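Local coordinates for protein putative secreted lipase (Streptomyces sp. W007, PDB 5H6G) that probably hydrolyses the ester bonds of lipids, as a thermostable secreted lipase of class 2 in the alpha/beta-hydrolase superfamily, at residues 22-27 / 96-101; 51-56 / 245-250; 130-135 / 191-196; 136-141 / 209-214. All coordinates share one frame; numbering follows the deposited sequence.

Interaction 1. Residues 22-27 / 96-101; sequences CKPSAA and DATGAP
Lys23 and Thr98 bring the two backbones closest, with 5.7 Å between Lys23 CA and Thr98 CA. Residues 22-27 run as an irregular loop past the end of helix 80-98, whose last turn finishes at Thr98. Gly99 then leaves helical geometry with a positive phi of 75°, a value that glycine adopts easily, and the chain turns off through Ala100 and Pro101.

The clearest bond is made by Lys23, whose NZ donates to Ala97 O over 3.1 Å. The ammonium lies in the carbonyl plane, at a C=O...N angle of 157°. A bend at chi2 (69°) swings the otherwise extended chain across to the helix end. A lysine suits this place because the terminal turn leaves carbonyls without a following amide, and its positive charge would probably be favourable at the negative end of the helix dipole. The Pro24 ring is directed at Thr98, but this approach is modelled too close to be relied on. Thr98 OG1 is therefore doubtfully placed, and its bond to Cys22 O is weak at 3.4 Å. Cys22 fastens the loop through its disulfide to Cys59; on the helix side Thr98 and Ala100 both rest on Pro31.

A loop crossing a glycine-ended helix C-terminus is thus fixed here, at the edge of an alpha/beta-hydrolase fold, where helix 80-98 leads into strand 103-108 and the probable nucleophile elbow.

Interaction 2. Residues 51-56 / 245-250; sequences PYLVNR and EVANAL
Leu53 and Leu250 form the tight part of this helix-to-helix contact. Their side chains cross at about a right angle, and the single methyl Leu250 CD1 faces both branches of its partner, 3.8 Å from Leu53 CD2 and 3.9 Å from Leu53 CD1. Both leucines also touch Tyr58, so branched apolar chains suit this buried spot. Beside them Ala247 offers only a small methyl. With CG anti to the backbone N (chi1 -173°), Tyr52 reaches it edge-on: Ala247 CB lies near the ring plane, 4.1 Å from Tyr52 CE1.

Toward the partly exposed side the contact thins out, and no hydrogen bond joins the two segments. Here Arg56 merely brushes Ala247, with Arg56 CD 4.2 Å from Ala247 CB. Its guanidinium is occupied within its own segment: Arg56 NE donates to Tyr52 O over 3.0 Å at a fairly straight 163°, and Arg56 NH2 sits over the centre of the Tyr52 ring. The group is therefore held flat on the ring, and the arginine and tyrosine steady each other.

Helix 49-54 thereby packs beside the carboxy-terminal helix 240-250, which itself covers strands 128-134 and 191-196, the layered helix-on-sheet construction of the alpha/beta-hydrolase fold.

Interaction 3. Residues 130-135 / 191-196; sequences ALVGIA and RYTVIA
Leu131 and Tyr192 are paired near one end of two parallel strands, which run 4.7 Å apart with only 9° between their directions. Backbone hydrogen bonds come first: Leu131 N to Arg191 O, Thr193 N to Leu131 O, Gly133 N to Thr193 O, Ile195 N to Gly133 O and Ala135 N to Ile195 O. The last, 2.8 Å from Ala135 N to Ile195 O and nearly straight at 176°, carries the pairing just past the strand end, where Ala135 reaches Asp200, probably the acid of the catalytic triad.

A water adds polar bonding. It donates to Leu131 O at 2.8 Å and to Thr193 O at 2.7 Å, bridging two acceptors that already receive an amide each, and it lies in the plane of the Tyr192 ring at its edge.

Among apolar contacts, Leu131 has CG anti to its own amide nitrogen (chi1 174°), which carries CD2 obliquely to Tyr192 CE2 at 4.1 Å, while the phenol end is fixed by Val187 N. The other sheet face carries Val132 and Thr193 side by side, and Val132 CG1 lies 4.3 Å from Ile195 CD1. Beta-branched residues suit such extended backbone, while Gly133 keeps the face shared with Val194 slim.

On the other side of strand 128-134, strand 103-108 continues the sheet. Leu131 and Tyr192 lie under helix 115-121, whereas helix 240-250 covers Val132, Ile134, Thr193 and Ile195.

Interaction 4. Residues 136-141 / 209-214; sequences PDNHGT and QYLDGP
Asn138 ND2 donates to Gln209 O over 3.0 Å, the hydrogen bond that joins 136-141 to 209-214. It is nearly straight, 170° at the hydrogen; the donor lies in the carbonyl plane of Gln209, and Gln209 O lies in the amide plane of Asn138. Leu211 crosses the Asn138 side chain at about a right angle and presses CD1 against the amide, 3.4 Å from Asn138 CG. This close fit goes with strained leucine torsions: chi2 is almost eclipsed at 8°, which brings CD1 round to the amide. An alanine in place of Asn138 would remove the amide, which would probably leave Gln209 O without this donor and open a gap beside Leu211.

His139 follows in the type I turn from Asp137 to Gly140; Gly140, its last residue, has a positive phi (83°), which glycine takes easily. The imidazole edge points at the other loop, with Tyr210 O in the ring plane and 3.3 Å from His139 CE1. Its nitrogens are engaged by Thr208 O at ND1 and Asp185 OD1 at NE2, so the ring may well carry a positive charge.

Pro136 and Gln209 meet at the buried end. Pro136 O lies 3.2 Å from Gln209 CG, and Pro136 CD is 4.0 Å from Gln209 OE1. The extended glutamine continues to Val203 O and, through a weak bond, to Asp200 OD2.

One straight amide-carbonyl bond thus joins the segments among apolar contacts, beside the doubly held His139 ring, and Gln209 may help position Asp200, the probable triad acid.

Interactions 2, 3 and 4 are closely linked. Interaction 3 joins two neighbouring strands of the parallel sheet; interaction 2 packs on it through helix 240-250, where Ala249 meets Val132 and Thr193, and interaction 4 lies beside it, 136-141 following directly on strand 128-134, with the centres of interactions 3 and 4 about 9 Å apart. Interaction 1 is more remote, about 30 Å from interaction 4 between centres and across the middle of the chain from it. Along the sequence interactions 1 and 2 cross, as do 3 and 4, while the latter two are nested within the long loop closed by 51-56 and 245-250. Sheet, covering helix and the loops near the probable catalytic site are therefore tied into one alpha/beta-hydrolase core.

Interaction 1. Residues 22-27 / 96-101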
loop_
_atom_site.group_PDB
_atom_site.type_symbol
_atom_site.label_atom_id
_atom_site.label_comp_id
_atom_site.label_asym_id
_atom_site.label_seq_id
_atom_site.Cartn_x
_atom_site.Cartn_y
_atom_site.Cartn_z
ATOM N N CYS A 22 -13.689 10.695 13.258
ATOM C CA CYS A 22 -14.141 9.315 13.148
ATOM C C CYS A 22 -13.631 8.520 14.338
ATOM O O CYS A 22 -12.500 8.704 14.758
ATOM C CB CYS A 22 -13.658 8.685 11.830
ATOM S SG CYS A 22 -14.550 7.210 11.279
ATOM N N LYS A 23 -14.494 7.660 14.875
ATOM C CA LYS A 23 -14.250 6.888 16.090
ATOM C C LYS A 23 -14.477 5.411 15.765
ATOM O O LYS A 23 -15.626 4.977 15.669
ATOM C CB LYS A 23 -15.203 7.355 17.219
ATOM C CG LYS A 23 -14.525 8.073 18.379
ATOM C CD LYS A 23 -13.973 9.442 18.000
ATOM C CE LYS A 23 -12.791 9.789 18.899
ATOM N NZ LYS A 23 -12.143 11.076 18.538
ATOM N N PRO A 24 -13.387 4.641 15.565
ATOM C CA PRO A 24 -13.435 3.237 15.205
ATOM C C PRO A 24 -14.424 2.487 16.054
ATOM O O PRO A 24 -14.396 2.638 17.270
ATOM C CB PRO A 24 -12.017 2.747 15.519
ATOM C CG PRO A 24 -11.167 3.935 15.296
ATOM C CD PRO A 24 -11.998 5.130 15.604
ATOM N N SER A 25 -15.290 1.702 15.410
ATOM C CA SER A 25 -16.308 0.912 16.111
ATOM C C SER A 25 -15.678 -0.305 16.794
ATOM O O SER A 25 -14.508 -0.613 16.579
ATOM C CB SER A 25 -17.405 0.461 15.139
ATOM O OG SER A 25 -16.929 -0.526 14.225
ATOM N N ALA A 26 -16.461 -0.999 17.615
ATOM C CA ALA A 26 -16.000 -2.242 18.262
ATOM C C ALA A 26 -15.755 -3.328 17.224
ATOM O O ALA A 26 -14.827 -4.123 17.367
ATOM C CB ALA A 26 -17.016 -2.723 19.302
ATOM N N ALA A 27 -16.588 -3.350 16.186
ATOM C CA ALA A 27 -16.446 -4.322 15.093
ATOM C C ALA A 27 -15.163 -4.095 14.240
ATOM O O ALA A 27 -14.569 -5.055 13.721
ATOM C CB ALA A 27 -17.699 -4.308 14.204
ATOM N N ASP A 96 -3.599 9.527 17.547
ATOM C CA ASP A 96 -3.914 10.548 18.557
ATOM C C ASP A 96 -5.325 11.098 18.350
ATOM O O ASP A 96 -6.021 11.318 19.319
ATOM C CB ASP A 96 -2.884 11.724 18.579
ATOM C CG ASP A 96 -1.464 11.297 19.086
ATOM O OD1 ASP A 96 -1.237 10.094 19.423
ATOM O OD2 ASP A 96 -0.546 12.168 19.143
ATOM N N ALA A 97 -5.726 11.348 17.109
ATOM C CA ALA A 97 -7.056 11.913 16.843
ATOM C C ALA A 97 -8.166 10.899 17.151
ATOM O O ALA A 97 -9.204 11.232 17.723
ATOM C CB ALA A 97 -7.153 12.361 15.400
ATOM N N THR A 98 -7.906 9.656 16.782
ATOM C CA THR A 98 -8.847 8.573 16.908
ATOM C C THR A 98 -8.847 7.866 18.294
ATOM O O THR A 98 -9.814 7.222 18.652
ATOM C CB THR A 98 -8.599 7.590 15.735
ATOM O OG1 THR A 98 -9.763 6.829 15.515
ATOM C CG2 THR A 98 -7.471 6.637 15.978
ATOM N N GLY A 99 -7.758 7.970 19.060
ATOM C CA GLY A 99 -7.611 7.255 20.342
ATOM C C GLY A 99 -7.315 5.752 20.298
ATOM O O GLY A 99 -7.186 5.110 21.355
ATOM N N ALA A 100 -7.175 5.181 19.098
ATOM C CA ALA A 100 -6.890 3.759 18.936
ATOM C C ALA A 100 -5.392 3.458 19.200
ATOM O O ALA A 100 -4.528 4.321 19.017
ATOM C CB ALA A 100 -7.309 3.283 17.554
ATOM N N PRO A 101 -5.091 2.242 19.668
ATOM C CA PRO A 101 -3.705 1.907 19.953
ATOM C C PRO A 101 -2.872 1.569 18.685
ATOM O O PRO A 101 -1.644 1.775 18.675
ATOM C CB PRO A 101 -3.831 0.689 20.886
ATOM C CG PRO A 101 -5.131 0.049 20.526
ATOM C CD PRO A 101 -6.029 1.157 20.043
#

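Interaction 2. Residues 51-56 / 245-250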
loop_
_atom_site.group_PDB
_atom_site.type_symbol
_atom_site.label_atom_id
_atom_site.label_comp_id
_atom_site.label_asym_id
_atom_site.label_seq_id
_atom_site.Cartn_x
_atom_site.Cartn_y
_atom_site.Cartn_z
ATOM N N PRO A 51 -14.166 4.417 -0.314
ATOM C CA PRO A 51 -15.632 4.238 -0.048
ATOM C C PRO A 51 -16.055 2.793 0.146
ATOM O O PRO A 51 -16.932 2.539 0.932
ATOM C CB PRO A 51 -16.321 4.834 -1.285
ATOM C CG PRO A 51 -15.225 5.135 -2.252
ATOM C CD PRO A 51 -13.940 5.289 -1.473
ATOM N N TYR A 52 -15.416 1.870 -0.560
ATOM C CA TYR A 52 -15.561 0.436 -0.324
ATOM C C TYR A 52 -15.364 0.051 1.161
ATOM O O TYR A 52 -16.167 -0.727 1.716
ATOM C CB TYR A 52 -14.580 -0.333 -1.215
ATOM C CG TYR A 52 -14.718 -1.833 -1.194
ATOM C CD1 TYR A 52 -14.129 -2.607 -0.187
ATOM C CD2 TYR A 52 -15.413 -2.501 -2.205
ATOM C CE1 TYR A 52 -14.239 -3.997 -0.177
ATOM C CE2 TYR A 52 -15.527 -3.888 -2.200
ATOM C CZ TYR A 52 -14.938 -4.627 -1.185
ATOM O OH TYR A 52 -15.059 -5.985 -1.198
ATOM N N LEU A 53 -14.324 0.596 1.801
ATOM C CA LEU A 53 -14.070 0.329 3.219
ATOM C C LEU A 53 -14.941 1.186 4.129
ATOM O O LEU A 53 -15.321 0.727 5.203
ATOM C CB LEU A 53 -12.582 0.472 3.564
ATOM C CG LEU A 53 -11.632 -0.475 2.825
ATOM C CD1 LEU A 53 -10.166 -0.146 3.085
ATOM C CD2 LEU A 53 -11.917 -1.932 3.151
ATOM N N VAL A 54 -15.277 2.405 3.704
ATOM C CA VAL A 54 -16.193 3.241 4.453
ATOM C C VAL A 54 -17.523 2.519 4.601
ATOM O O VAL A 54 -18.044 2.444 5.707
ATOM C CB VAL A 54 -16.419 4.643 3.804
ATOM C CG1 VAL A 54 -17.563 5.407 4.477
ATOM C CG2 VAL A 54 -15.161 5.508 3.894
ATOM N N ASN A 55 -18.056 1.970 3.511
ATOM C CA ASN A 55 -19.359 1.263 3.554
ATOM C C ASN A 55 -19.352 -0.056 4.313
ATOM O O ASN A 55 -20.414 -0.550 4.633
ATOM C CB ASN A 55 -19.942 1.020 2.148
ATOM C CG ASN A 55 -20.204 2.312 1.390
ATOM O OD1 ASN A 55 -20.578 3.348 1.967
ATOM N ND2 ASN A 55 -19.986 2.266 0.085
ATOM N N ARG A 56 -18.174 -0.628 4.555
ATOM C CA ARG A 56 -18.013 -1.786 5.432
ATOM C C ARG A 56 -17.762 -1.416 6.903
ATOM O O ARG A 56 -17.581 -2.305 7.724
ATOM C CB ARG A 56 -16.902 -2.709 4.894
ATOM C CG ARG A 56 -17.395 -4.011 4.266
ATOM C CD ARG A 56 -16.538 -4.447 3.100
ATOM N NE ARG A 56 -16.953 -3.659 1.955
ATOM C CZ ARG A 56 -17.491 -4.118 0.826
ATOM N NH1 ARG A 56 -17.646 -5.426 0.583
ATOM N NH2 ARG A 56 -17.835 -3.234 -0.108
ATOM N N GLU A 245 -10.369 -9.055 -0.971
ATOM C CA GLU A 245 -9.250 -9.663 -0.258
ATOM C C GLU A 245 -8.602 -8.704 0.760
ATOM O O GLU A 245 -8.238 -9.127 1.876
ATOM C CB GLU A 245 -8.221 -10.190 -1.268
ATOM C CG GLU A 245 -7.206 -11.192 -0.739
ATOM C CD GLU A 245 -7.786 -12.518 -0.215
ATOM O OE1 GLU A 245 -8.996 -12.807 -0.373
ATOM O OE2 GLU A 245 -6.993 -13.281 0.376
ATOM N N VAL A 246 -8.489 -7.417 0.408
ATOM C CA VAL A 246 -8.054 -6.410 1.375
ATOM C C VAL A 246 -9.012 -6.459 2.568
ATOM O O VAL A 246 -8.563 -6.535 3.687
ATOM C CB VAL A 246 -7.987 -4.988 0.785
ATOM C CG1 VAL A 246 -7.826 -3.928 1.875
ATOM C CG2 VAL A 246 -6.859 -4.900 -0.217
ATOM N N ALA A 247 -10.317 -6.459 2.308
ATOM C CA ALA A 247 -11.310 -6.485 3.376
ATOM C C ALA A 247 -11.250 -7.767 4.208
ATOM O O ALA A 247 -11.469 -7.725 5.407
ATOM C CB ALA A 247 -12.723 -6.247 2.830
ATOM N N ASN A 248 -10.954 -8.901 3.587
ATOM C CA ASN A 248 -10.659 -10.119 4.366
ATOM C C ASN A 248 -9.493 -9.948 5.356
ATOM O O ASN A 248 -9.629 -10.350 6.500
ATOM C CB ASN A 248 -10.389 -11.304 3.452
ATOM C CG ASN A 248 -11.662 -11.844 2.796
ATOM O OD1 ASN A 248 -12.789 -11.546 3.204
ATOM N ND2 ASN A 248 -11.476 -12.654 1.784
ATOM N N ALA A 249 -8.384 -9.337 4.924
ATOM C CA ALA A 249 -7.204 -9.111 5.778
ATOM C C ALA A 249 -7.434 -8.125 6.927
ATOM O O ALA A 249 -6.818 -8.243 7.982
ATOM C CB ALA A 249 -6.023 -8.645 4.939
ATOM N N LEU A 250 -8.316 -7.166 6.716
ATOM C CA LEU A 250 -8.667 -6.200 7.734
ATOM C C LEU A 250 -9.638 -6.694 8.789
ATOM O O LEU A 250 -9.820 -6.024 9.804
ATOM C CB LEU A 250 -9.293 -4.981 7.070
ATOM C CG LEU A 250 -8.382 -4.186 6.132
ATOM C CD1 LEU A 250 -9.207 -3.075 5.496
ATOM C CD2 LEU A 250 -7.185 -3.638 6.896
#

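Interaction 3. Residues 130-135 / 191-196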
loop_
_atom_site.group_PDB
_atom_site.type_symbol
_atom_site.label_atom_id
_atom_site.label_comp_id
_atom_site.label_asym_id
_atom_site.label_seq_id
_atom_site.Cartn_x
_atom_site.Cartn_y
_atom_site.Cartn_z
ATOM N N ALA A 130 -1.717 -4.588 11.098
ATOM C CA ALA A 130 -1.570 -5.291 9.821
ATOM C C ALA A 130 -1.041 -4.389 8.731
ATOM O O ALA A 130 -1.281 -3.192 8.752
ATOM C CB ALA A 130 -2.894 -5.902 9.390
ATOM N N LEU A 131 -0.294 -4.987 7.804
ATOM C CA LEU A 131 0.193 -4.324 6.621
ATOM C C LEU A 131 -0.244 -5.180 5.444
ATOM O O LEU A 131 0.167 -6.342 5.338
ATOM C CB LEU A 131 1.713 -4.183 6.634
ATOM C CG LEU A 131 2.354 -3.618 5.346
ATOM C CD1 LEU A 131 1.783 -2.266 4.971
ATOM C CD2 LEU A 131 3.866 -3.517 5.480
ATOM N N VAL A 132 -1.113 -4.604 4.600
ATOM C CA VAL A 132 -1.553 -5.220 3.371
ATOM C C VAL A 132 -0.931 -4.465 2.207
ATOM O O VAL A 132 -1.177 -3.282 2.041
ATOM C CB VAL A 132 -3.076 -5.167 3.254
ATOM C CG1 VAL A 132 -3.547 -5.887 1.992
ATOM C CG2 VAL A 132 -3.718 -5.775 4.501
ATOM N N GLY A 133 -0.113 -5.152 1.431
ATOM C CA GLY A 133 0.506 -4.603 0.240
ATOM C C GLY A 133 -0.183 -5.134 -1.003
ATOM O O GLY A 133 -0.327 -6.356 -1.166
ATOM N N ILE A 134 -0.621 -4.226 -1.876
ATOM C CA ILE A 134 -1.184 -4.608 -3.175
ATOM C C ILE A 134 -0.117 -4.372 -4.223
ATOM O O ILE A 134 0.297 -3.244 -4.437
ATOM C CB ILE A 134 -2.436 -3.789 -3.519
ATOM C CG1 ILE A 134 -3.397 -3.751 -2.333
ATOM C CG2 ILE A 134 -3.128 -4.390 -4.740
ATOM C CD1 ILE A 134 -4.625 -2.922 -2.573
ATOM N N ALA A 135 0.343 -5.437 -4.862
ATOM C CA ALA A 135 1.495 -5.379 -5.779
ATOM C C ALA A 135 2.692 -4.553 -5.254
ATOM O O ALA A 135 3.149 -3.657 -5.932
ATOM C CB ALA A 135 1.062 -4.863 -7.143
ATOM N N ARG A 191 0.680 -8.539 11.237
ATOM C CA ARG A 191 0.111 -9.507 10.280
ATOM C C ARG A 191 0.234 -8.925 8.868
ATOM O O ARG A 191 -0.257 -7.832 8.592
ATOM C CB ARG A 191 -1.338 -9.834 10.622
ATOM C CG ARG A 191 -1.512 -10.462 12.009
ATOM C CD ARG A 191 -2.888 -10.168 12.619
ATOM N NE ARG A 191 -3.861 -11.210 12.287
ATOM C CZ ARG A 191 -4.184 -12.259 13.057
ATOM N NH1 ARG A 191 -3.627 -12.434 14.260
ATOM N NH2 ARG A 191 -5.091 -13.150 12.620
ATOM N N TYR A 192 0.926 -9.635 7.992
ATOM C CA TYR A 192 1.229 -9.126 6.650
ATOM C C TYR A 192 0.399 -9.853 5.608
ATOM O O TYR A 192 0.311 -11.063 5.648
ATOM C CB TYR A 192 2.676 -9.384 6.283
ATOM C CG TYR A 192 3.706 -8.659 7.087
ATOM C CD1 TYR A 192 4.080 -9.100 8.353
ATOM C CD2 TYR A 192 4.369 -7.568 6.550
ATOM C CE1 TYR A 192 5.084 -8.443 9.061
ATOM C CE2 TYR A 192 5.373 -6.914 7.239
ATOM C CZ TYR A 192 5.742 -7.335 8.488
ATOM O OH TYR A 192 6.764 -6.638 9.141
ATOM N N THR A 193 -0.191 -9.116 4.681
ATOM C CA THR A 193 -0.854 -9.725 3.531
ATOM C C THR A 193 -0.225 -9.072 2.294
ATOM O O THR A 193 0.029 -7.865 2.289
ATOM C CB THR A 193 -2.393 -9.562 3.574
ATOM O OG1 THR A 193 -2.914 -10.196 4.749
ATOM C CG2 THR A 193 -3.043 -10.201 2.343
ATOM N N VAL A 194 0.113 -9.900 1.307
ATOM C CA VAL A 194 0.540 -9.447 -0.004
ATOM C C VAL A 194 -0.415 -10.024 -1.049
ATOM O O VAL A 194 -0.696 -11.237 -1.044
ATOM C CB VAL A 194 1.978 -9.838 -0.331
ATOM C CG1 VAL A 194 2.336 -9.399 -1.739
ATOM C CG2 VAL A 194 2.929 -9.164 0.646
ATOM N N ILE A 195 -0.908 -9.133 -1.921
ATOM C CA ILE A 195 -1.801 -9.485 -3.035
ATOM C C ILE A 195 -1.092 -9.104 -4.322
ATOM O O ILE A 195 -0.845 -7.941 -4.535
ATOM C CB ILE A 195 -3.147 -8.751 -2.953
ATOM C CG1 ILE A 195 -3.820 -9.053 -1.612
ATOM C CG2 ILE A 195 -4.062 -9.215 -4.081
ATOM C CD1 ILE A 195 -5.019 -8.202 -1.256
ATOM N N ALA A 196 -0.742 -10.090 -5.149
ATOM C CA ALA A 196 -0.032 -9.847 -6.402
ATOM C C ALA A 196 -0.799 -10.404 -7.584
ATOM O O ALA A 196 -1.651 -11.298 -7.424
ATOM C CB ALA A 196 1.350 -10.467 -6.355
HETATM O O HOH W 1 2.235 -6.838 3.494
#

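Interaction 4. Residues 136-141 / 209-214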
loop_
_atom_site.group_PDB
_atom_site.type_symbol
_atom_site.label_atom_id
_atom_site.label_comp_id
_atom_site.label_asym_id
_atom_site.label_seq_id
_atom_site.Cartn_x
_atom_site.Cartn_y
_atom_site.Cartn_z
ATOM N N PRO A 136 3.185 -4.849 -4.034
ATOM C CA PRO A 136 4.305 -4.098 -3.446
ATOM C C PRO A 136 5.642 -4.510 -4.001
ATOM O O PRO A 136 5.912 -5.698 -4.071
ATOM C CB PRO A 136 4.254 -4.504 -1.976
ATOM C CG PRO A 136 3.705 -5.881 -1.996
ATOM C CD PRO A 136 2.734 -5.937 -3.144
ATOM N N ASP A 137 6.505 -3.555 -4.336
ATOM C CA ASP A 137 7.870 -3.924 -4.730
ATOM C C ASP A 137 8.823 -4.152 -3.541
ATOM O O ASP A 137 9.844 -3.451 -3.375
ATOM C CB ASP A 137 8.452 -2.974 -5.770
ATOM C CG ASP A 137 8.461 -1.560 -5.333
ATOM O OD1 ASP A 137 7.580 -1.152 -4.570
ATOM O OD2 ASP A 137 9.338 -0.839 -5.800
ATOM N N ASN A 138 8.524 -5.214 -2.784
ATOM C CA ASN A 138 9.178 -5.494 -1.506
ATOM C C ASN A 138 10.656 -5.851 -1.577
ATOM O O ASN A 138 11.373 -5.571 -0.612
ATOM C CB ASN A 138 8.419 -6.553 -0.713
ATOM C CG ASN A 138 7.282 -5.954 0.086
ATOM O OD1 ASN A 138 7.445 -4.913 0.726
ATOM N ND2 ASN A 138 6.140 -6.611 0.076
ATOM N N HIS A 139 11.117 -6.417 -2.698
ATOM C CA HIS A 139 12.564 -6.567 -2.959
ATOM C C HIS A 139 13.026 -5.763 -4.181
ATOM O O HIS A 139 14.009 -6.112 -4.843
ATOM C CB HIS A 139 12.930 -8.044 -3.054
ATOM C CG HIS A 139 12.497 -8.816 -1.849
ATOM N ND1 HIS A 139 11.263 -9.428 -1.758
ATOM C CD2 HIS A 139 13.093 -8.986 -0.647
ATOM C CE1 HIS A 139 11.138 -9.978 -0.567
ATOM N NE2 HIS A 139 12.228 -9.714 0.131
ATOM N N GLY A 140 12.344 -4.644 -4.426
ATOM C CA GLY A 140 12.721 -3.705 -5.485
ATOM C C GLY A 140 12.214 -4.077 -6.863
ATOM O O GLY A 140 11.509 -5.076 -7.037
ATOM N N THR A 141 12.564 -3.242 -7.831
ATOM C CA THR A 141 12.214 -3.443 -9.231
ATOM C C THR A 141 13.343 -2.814 -10.098
ATOM O O THR A 141 14.500 -2.707 -9.642
ATOM C CB THR A 141 10.825 -2.846 -9.525
ATOM O OG1 THR A 141 10.476 -3.100 -10.881
ATOM C CG2 THR A 141 10.796 -1.324 -9.291
ATOM N N GLN A 209 7.504 -9.780 -4.901
ATOM C CA GLN A 209 6.592 -8.963 -4.136
ATOM C C GLN A 209 6.248 -9.631 -2.797
ATOM O O GLN A 209 5.985 -8.965 -1.816
ATOM C CB GLN A 209 5.330 -8.726 -4.941
ATOM C CG GLN A 209 5.558 -7.991 -6.252
ATOM C CD GLN A 209 4.303 -7.864 -7.083
ATOM O OE1 GLN A 209 3.195 -7.945 -6.571
ATOM N NE2 GLN A 209 4.475 -7.674 -8.378
ATOM N N TYR A 210 6.257 -10.954 -2.785
ATOM C CA TYR A 210 5.934 -11.722 -1.604
ATOM C C TYR A 210 6.921 -11.563 -0.479
ATOM O O TYR A 210 8.092 -11.300 -0.700
ATOM C CB TYR A 210 5.841 -13.206 -1.957
ATOM C CG TYR A 210 4.663 -13.612 -2.841
ATOM C CD1 TYR A 210 3.558 -12.788 -3.029
ATOM C CD2 TYR A 210 4.643 -14.878 -3.437
ATOM C CE1 TYR A 210 2.488 -13.200 -3.806
ATOM C CE2 TYR A 210 3.569 -15.301 -4.213
ATOM C CZ TYR A 210 2.508 -14.452 -4.398
ATOM O OH TYR A 210 1.455 -14.867 -5.144
ATOM N N LEU A 211 6.412 -11.752 0.735
ATOM C CA LEU A 211 7.206 -11.643 1.970
ATOM C C LEU A 211 7.383 -13.028 2.586
ATOM O O LEU A 211 6.428 -13.781 2.709
ATOM C CB LEU A 211 6.501 -10.725 2.964
ATOM C CG LEU A 211 6.834 -9.239 3.131
ATOM C CD1 LEU A 211 7.785 -8.665 2.116
ATOM C CD2 LEU A 211 5.582 -8.398 3.248
ATOM N N ASP A 212 8.611 -13.352 2.963
ATOM C CA ASP A 212 8.906 -14.554 3.714
ATOM C C ASP A 212 8.930 -14.310 5.252
ATOM O O ASP A 212 9.794 -13.588 5.780
ATOM C CB ASP A 212 10.246 -15.107 3.229
ATOM C CG ASP A 212 10.633 -16.390 3.923
ATOM O OD1 ASP A 212 9.745 -17.168 4.328
ATOM O OD2 ASP A 212 11.844 -16.605 4.042
ATOM N N GLY A 213 7.991 -14.931 5.958
ATOM C CA GLY A 213 7.935 -14.861 7.411
ATOM C C GLY A 213 6.745 -15.635 7.952
ATOM O O GLY A 213 5.895 -16.086 7.185
ATOM N N PRO A 214 6.666 -15.793 9.277
ATOM C CA PRO A 214 5.612 -16.668 9.843
ATOM C C PRO A 214 4.177 -16.107 9.817
ATOM O O PRO A 214 3.242 -16.898 9.780
ATOM C CB PRO A 214 6.091 -16.897 11.291
ATOM C CG PRO A 214 6.968 -15.706 11.597
ATOM C CD PRO A 214 7.639 -15.342 10.300
#